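Local coordinates for protein ectonucleotide pyrophosphatase/phosphodiesterase family member 5 (Mus musculus, PDB 5VEO) that probably hydrolyses phosphodiester bonds of a restricted range of nucleotide substrates as a zinc-dependent ectoenzyme, and is held here in an inactive form with bound AMP, at residues G44-Q49 and N348-A353; L219-D224 and I337-G342. The protein carries 1 engineered substitution. All coordinates share one frame; numbering follows the deposited sequence.

How the interactions relate
Both interactions belong to one mixed sheet. Interaction 2 pairs strands 218-222 and 338-341 deep in the sheet. Interaction 1 pairs strands 45-51 and 349-355 at its border. Strands 338-341 and 45-51 are neighbours, and probable hydrogen bonds from V45 N to A340 O and from V47 N to F338 O join the two contacts. Interaction 2 is antiparallel and buried throughout. Apart from its backbone bonds and one threonine hydroxyl, it is apolar, and its chain runs on to a zinc ligand. Interaction 1 is parallel and only partly buried. There, an amide-carboxylate bond adds to the backbone bonds, and a glycan sugar touches one end.

Interaction 1 (G44-Q49 and N348-A353); sequences GVHVNQ and NFTKEA. With NAG (2-acetamido-2-deoxy-beta-D-glucopyranose), chain G.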
loop_
_atom_site.group_PDB
_atom_site.type_symbol
_atom_site.label_atom_id
_atom_site.label_comp_id
_atom_site.label_asym_id
_atom_site.label_seq_id
_atom_site.Cartn_x
_atom_site.Cartn_y
_atom_site.Cartn_z
ATOM N N GLY A 44 -1.631 -22.857 -5.965
ATOM C CA GLY A 44 -0.676 -21.945 -5.367
ATOM C C GLY A 44 -0.871 -21.796 -3.870
ATOM O O GLY A 44 -1.298 -22.732 -3.184
ATOM N N VAL A 45 -0.527 -20.608 -3.364
ATOM C CA VAL A 45 -0.544 -20.331 -1.937
ATOM C C VAL A 45 -1.475 -19.157 -1.668
ATOM O O VAL A 45 -1.714 -18.304 -2.524
ATOM C CB VAL A 45 0.853 -20.031 -1.352
ATOM C CG1 VAL A 45 1.810 -21.214 -1.538
ATOM C CG2 VAL A 45 1.454 -18.773 -1.968
ATOM N N HIS A 46 -1.971 -19.111 -0.433
ATOM C CA HIS A 46 -2.935 -18.105 0.005
ATOM C C HIS A 46 -2.680 -17.852 1.482
ATOM O O HIS A 46 -2.516 -18.807 2.236
ATOM C CB HIS A 46 -4.364 -18.621 -0.248
ATOM C CG HIS A 46 -5.473 -17.716 0.206
ATOM N ND1 HIS A 46 -6.691 -18.221 0.608
ATOM C CD2 HIS A 46 -5.573 -16.365 0.304
ATOM C CE1 HIS A 46 -7.493 -17.223 0.941
ATOM N NE2 HIS A 46 -6.846 -16.087 0.756
ATOM N N VAL A 47 -2.583 -16.584 1.883
ATOM C CA VAL A 47 -2.398 -16.213 3.282
ATOM C C VAL A 47 -3.661 -15.490 3.739
ATOM O O VAL A 47 -4.035 -14.470 3.158
ATOM C CB VAL A 47 -1.156 -15.333 3.484
ATOM C CG1 VAL A 47 -1.049 -14.901 4.943
ATOM C CG2 VAL A 47 0.124 -16.095 3.059
ATOM N N ASN A 48 -4.310 -15.999 4.800
ATOM C CA ASN A 48 -5.574 -15.401 5.238
ATOM C C ASN A 48 -5.411 -13.966 5.738
ATOM O O ASN A 48 -6.202 -13.082 5.374
ATOM C CB ASN A 48 -6.205 -16.240 6.350
ATOM C CG ASN A 48 -6.904 -17.467 5.838
ATOM O OD1 ASN A 48 -7.296 -17.550 4.672
ATOM N ND2 ASN A 48 -7.139 -18.421 6.749
ATOM N N GLN A 49 -4.464 -13.736 6.655
ATOM C CA GLN A 49 -4.369 -12.477 7.403
ATOM C C GLN A 49 -2.968 -11.896 7.267
ATOM O O GLN A 49 -2.029 -12.330 7.940
ATOM C CB GLN A 49 -4.734 -12.670 8.871
ATOM C CG GLN A 49 -6.225 -12.829 9.069
ATOM C CD GLN A 49 -7.021 -11.561 8.717
ATOM O OE1 GLN A 49 -6.898 -10.530 9.369
ATOM N NE2 GLN A 49 -7.808 -11.634 7.670
ATOM N N ASN A 348 -1.899 -25.462 -3.733
ATOM C CA ASN A 348 -3.093 -25.709 -2.923
ATOM C C ASN A 348 -2.814 -25.596 -1.420
ATOM O O ASN A 348 -3.317 -26.389 -0.617
ATOM C CB ASN A 348 -3.705 -27.076 -3.254
ATOM C CG ASN A 348 -5.158 -27.147 -2.897
ATOM O OD1 ASN A 348 -5.858 -26.127 -2.906
ATOM N ND2 ASN A 348 -5.636 -28.342 -2.555
ATOM N N PHE A 349 -2.045 -24.582 -1.034
ATOM C CA PHE A 349 -1.576 -24.402 0.333
ATOM C C PHE A 349 -2.133 -23.109 0.914
ATOM O O PHE A 349 -2.071 -22.049 0.268
ATOM C CB PHE A 349 -0.050 -24.371 0.390
ATOM C CG PHE A 349 0.503 -24.098 1.761
ATOM C CD1 PHE A 349 0.355 -25.032 2.788
ATOM C CD2 PHE A 349 1.166 -22.915 2.037
ATOM C CE1 PHE A 349 0.878 -24.784 4.050
ATOM C CE2 PHE A 349 1.695 -22.673 3.288
ATOM C CZ PHE A 349 1.528 -23.602 4.309
ATOM N N THR A 350 -2.644 -23.192 2.138
ATOM C CA THR A 350 -3.164 -22.027 2.842
ATOM C C THR A 350 -2.421 -21.858 4.152
ATOM O O THR A 350 -2.302 -22.801 4.941
ATOM C CB THR A 350 -4.660 -22.141 3.102
ATOM O OG1 THR A 350 -5.329 -22.368 1.867
ATOM C CG2 THR A 350 -5.205 -20.844 3.731
ATOM N N LYS A 351 -1.963 -20.641 4.381
ATOM C CA LYS A 351 -1.259 -20.218 5.574
ATOM C C LYS A 351 -2.098 -19.172 6.305
ATOM O O LYS A 351 -2.738 -18.327 5.672
ATOM C CB LYS A 351 0.093 -19.642 5.154
ATOM C CG LYS A 351 0.898 -19.074 6.234
ATOM C CD LYS A 351 2.253 -18.762 5.691
ATOM C CE LYS A 351 2.971 -17.879 6.618
ATOM N NZ LYS A 351 3.642 -18.621 7.671
ATOM N N GLU A 352 -2.069 -19.185 7.643
ATOM C CA GLU A 352 -2.968 -18.291 8.369
ATOM C C GLU A 352 -2.534 -16.824 8.283
ATOM O O GLU A 352 -3.379 -15.954 8.052
ATOM C CB GLU A 352 -3.108 -18.717 9.823
ATOM C CG GLU A 352 -3.962 -17.770 10.648
ATOM C CD GLU A 352 -5.388 -17.577 10.110
ATOM O OE1 GLU A 352 -5.901 -18.448 9.362
ATOM O OE2 GLU A 352 -6.003 -16.545 10.468
ATOM N N ALA A 353 -1.241 -16.520 8.483
ATOM C CA ALA A 353 -0.845 -15.128 8.685
ATOM C C ALA A 353 0.561 -14.816 8.191
ATOM O O ALA A 353 1.439 -15.680 8.156
ATOM C CB ALA A 353 -0.917 -14.748 10.170
HETATM C C1 NAG G . 4.963 -10.371 12.529
HETATM C C2 NAG G . 5.068 -11.875 12.897
HETATM C C3 NAG G . 5.149 -12.068 14.411
HETATM C C4 NAG G . 6.233 -11.189 15.014
HETATM C C5 NAG G . 5.989 -9.741 14.625
HETATM C C6 NAG G . 7.031 -8.808 15.185
HETATM C C7 NAG G . 4.073 -13.411 11.273
HETATM C C8 NAG G . 2.830 -14.130 10.856
HETATM N N2 NAG G . 3.959 -12.639 12.357
HETATM O O3 NAG G . 5.443 -13.433 14.688
HETATM O O4 NAG G . 6.225 -11.291 16.433
HETATM O O5 NAG G . 6.035 -9.623 13.197
HETATM O O6 NAG G . 8.246 -8.899 14.454
HETATM O O7 NAG G . 5.132 -13.483 10.619
#
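The CG of N48 stands anti to its carbonyl carbon (chi1 -79°), while the CG of E352 stands anti to its backbone N and the chain then bends at chi2 (58°). These torsions bring amide and carboxylate together. N48 ND2 donates to E352 OE1 at 2.9 Å. OE1 lies close to the plane of the N48 amide, while the amide N meets it from above the carboxylate plane; the two planes are 72° apart. An alanine here would remove this bond and would probably leave the E352 carboxylate less firmly placed. Strands 45-51 and 349-355 run parallel here at the border of the mixed sheet, the alpha/beta core of the alkaline phosphatase superfamily. F349 N donates to G44 O and K351 N to H46 O, both 2.9 Å and almost straight. N48 N returns a bond to K351 O, and Q49 N bonds E352 O at 2.8 Å; the H46 N bond to F349 O is weak. On one face, V45 CG1 sits at the edge of the F349 ring, 4.0 Å from F349 CD2. K351 carries its NZ away to D383 and the N380 carbonyl. A353 O lies 3.4 Å from C8 of the glycan sugar NAG.

Interaction 2 (L219-D224 and I337-G342); sequences LIVTSD and IFLAHG. With ZN (zinc ion), chain E.
I220 and the F338 ring cross obliquely. I220 CG2, anti to the backbone N, comes within 3.6 Å of F338 CE1. On the same face, the CG1 branch of I220 meets the small A340 methyl. T222 lies further along this face, its hydroxyl near the plane of the F338 ring, at the edge. T222 OG1 is anti to the backbone N (chi1 -170°), and this turns it to donate to I337 O at 2.7 Å. The bond comes in within the carbonyl plane, so a buried hydroxyl and the I337 carbonyl satisfy each other.

On the other face, V221 and L339 lie side by side and point the same way. L339 CG takes the crowded position between its backbone N and carbonyl carbon (chi1 64°). This brings L339 CD2 to 3.8 Å from V221 CB. I337 runs alongside V221 too, with its CD1 4.0 Å from V221 CG1.

The backbones pair antiparallel. L219 and H341 bond in both directions, with L219 N to H341 O at 2.7 Å. V221 and L339 do the same, and V221 N to L339 O is nearly straight at 170°.

Beyond T222 the chain leaves the strand. S223 OG bonds to F21 O and F24 N, and D224 OD2 binds zinc at 2.0 Å. D22 and H225 bind the same ion. Strand 218-222 thus ends at the metal site, consistent with the metal-bearing strand ends of the alkaline phosphatase superfamily.

Strand 16-21 flanks 218-222 on the side away from 338-341, with backbone bonds from I220 and T222. Helix 35-42 packs on L339 and I337 through F37, and helix 58-67 touches T222 through L65.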
loop_
_atom_site.group_PDB
_atom_site.type_symbol
_atom_site.label_atom_id
_atom_site.label_comp_id
_atom_site.label_asym_id
_atom_site.label_seq_id
_atom_site.Cartn_x
_atom_site.Cartn_y
_atom_site.Cartn_z
ATOM N N LEU A 219 4.162 -15.479 -9.729
ATOM C CA LEU A 219 3.160 -14.421 -9.703
ATOM C C LEU A 219 2.666 -14.237 -8.271
ATOM O O LEU A 219 2.162 -15.182 -7.665
ATOM C CB LEU A 219 1.994 -14.772 -10.623
ATOM C CG LEU A 219 0.759 -13.885 -10.574
ATOM C CD1 LEU A 219 1.116 -12.461 -11.004
ATOM C CD2 LEU A 219 -0.324 -14.448 -11.449
ATOM N N ILE A 220 2.808 -13.031 -7.741
ATOM C CA ILE A 220 2.375 -12.710 -6.386
ATOM C C ILE A 220 1.306 -11.648 -6.543
ATOM O O ILE A 220 1.565 -10.597 -7.131
ATOM C CB ILE A 220 3.543 -12.223 -5.514
ATOM C CG1 ILE A 220 4.600 -13.341 -5.380
ATOM C CG2 ILE A 220 3.032 -11.715 -4.155
ATOM C CD1 ILE A 220 5.864 -12.926 -4.733
ATOM N N VAL A 221 0.097 -11.930 -6.048
ATOM C CA VAL A 221 -1.034 -11.023 -6.175
ATOM C C VAL A 221 -1.382 -10.536 -4.774
ATOM O O VAL A 221 -1.741 -11.339 -3.902
ATOM C CB VAL A 221 -2.246 -11.694 -6.840
ATOM C CG1 VAL A 221 -3.421 -10.715 -6.930
ATOM C CG2 VAL A 221 -1.864 -12.225 -8.221
ATOM N N THR A 222 -1.290 -9.236 -4.550
ATOM C CA THR A 222 -1.560 -8.714 -3.220
ATOM C C THR A 222 -2.144 -7.312 -3.348
ATOM O O THR A 222 -2.707 -6.949 -4.388
ATOM C CB THR A 222 -0.286 -8.830 -2.352
ATOM O OG1 THR A 222 -0.594 -8.538 -0.981
ATOM C CG2 THR A 222 0.846 -7.939 -2.837
ATOM N N SER A 223 -2.081 -6.556 -2.264
ATOM C CA SER A 223 -2.653 -5.220 -2.214
ATOM C C SER A 223 -1.993 -4.466 -1.070
ATOM O O SER A 223 -1.176 -5.013 -0.314
ATOM C CB SER A 223 -4.170 -5.299 -2.053
ATOM O OG SER A 223 -4.788 -4.042 -2.181
ATOM N N ASP A 224 -2.338 -3.191 -0.973
ATOM C CA ASP A 224 -1.796 -2.316 0.054
ATOM C C ASP A 224 -2.616 -2.302 1.341
ATOM O O ASP A 224 -2.054 -2.048 2.405
ATOM C CB ASP A 224 -1.635 -0.888 -0.483
ATOM C CG ASP A 224 -2.874 -0.318 -1.174
ATOM O OD1 ASP A 224 -3.859 -1.031 -1.505
ATOM O OD2 ASP A 224 -2.842 0.929 -1.404
ATOM N N ILE A 337 -5.506 -8.874 0.570
ATOM C CA ILE A 337 -5.317 -10.226 0.052
ATOM C C ILE A 337 -3.836 -10.509 -0.154
ATOM O O ILE A 337 -3.022 -9.596 -0.411
ATOM C CB ILE A 337 -6.032 -10.458 -1.290
ATOM C CG1 ILE A 337 -5.589 -9.400 -2.308
ATOM C CG2 ILE A 337 -7.500 -10.620 -1.113
ATOM C CD1 ILE A 337 -5.734 -9.802 -3.739
ATOM N N PHE A 338 -3.490 -11.794 -0.109
ATOM C CA PHE A 338 -2.186 -12.268 -0.579
ATOM C C PHE A 338 -2.333 -13.683 -1.122
ATOM O O PHE A 338 -2.773 -14.591 -0.401
ATOM C CB PHE A 338 -1.141 -12.241 0.538
ATOM C CG PHE A 338 0.231 -12.659 0.093
ATOM C CD1 PHE A 338 1.188 -11.705 -0.205
ATOM C CD2 PHE A 338 0.564 -14.003 -0.035
ATOM C CE1 PHE A 338 2.465 -12.089 -0.630
ATOM C CE2 PHE A 338 1.811 -14.383 -0.454
ATOM C CZ PHE A 338 2.770 -13.419 -0.754
ATOM N N LEU A 339 -1.938 -13.875 -2.376
ATOM C CA LEU A 339 -1.912 -15.203 -2.965
ATOM C C LEU A 339 -0.800 -15.243 -4.001
ATOM O O LEU A 339 -0.331 -14.206 -4.457
ATOM C CB LEU A 339 -3.274 -15.588 -3.557
ATOM C CG LEU A 339 -3.943 -14.880 -4.718
ATOM C CD1 LEU A 339 -5.121 -15.727 -5.245
ATOM C CD2 LEU A 339 -4.431 -13.483 -4.308
ATOM N N ALA A 340 -0.363 -16.445 -4.360
ATOM C CA ALA A 340 0.743 -16.519 -5.308
ATOM C C ALA A 340 0.761 -17.869 -6.005
ATOM O O ALA A 340 0.233 -18.866 -5.502
ATOM C CB ALA A 340 2.074 -16.274 -4.609
ATOM N N HIS A 341 1.398 -17.879 -7.179
ATOM C CA HIS A 341 1.542 -19.079 -7.992
ATOM C C HIS A 341 2.882 -19.030 -8.696
ATOM O O HIS A 341 3.262 -17.985 -9.212
ATOM C CB HIS A 341 0.451 -19.179 -9.056
ATOM C CG HIS A 341 0.750 -20.193 -10.114
ATOM N ND1 HIS A 341 1.517 -19.903 -11.222
ATOM C CD2 HIS A 341 0.403 -21.497 -10.222
ATOM C CE1 HIS A 341 1.631 -20.990 -11.968
ATOM N NE2 HIS A 341 0.969 -21.971 -11.383
ATOM N N GLY A 342 3.587 -20.159 -8.729
ATOM C CA GLY A 342 4.756 -20.247 -9.566
ATOM C C GLY A 342 5.630 -21.410 -9.181
ATOM O O GLY A 342 5.357 -22.159 -8.234
HETATM ZN ZN ZN E . -4.591 1.850 -1.697
#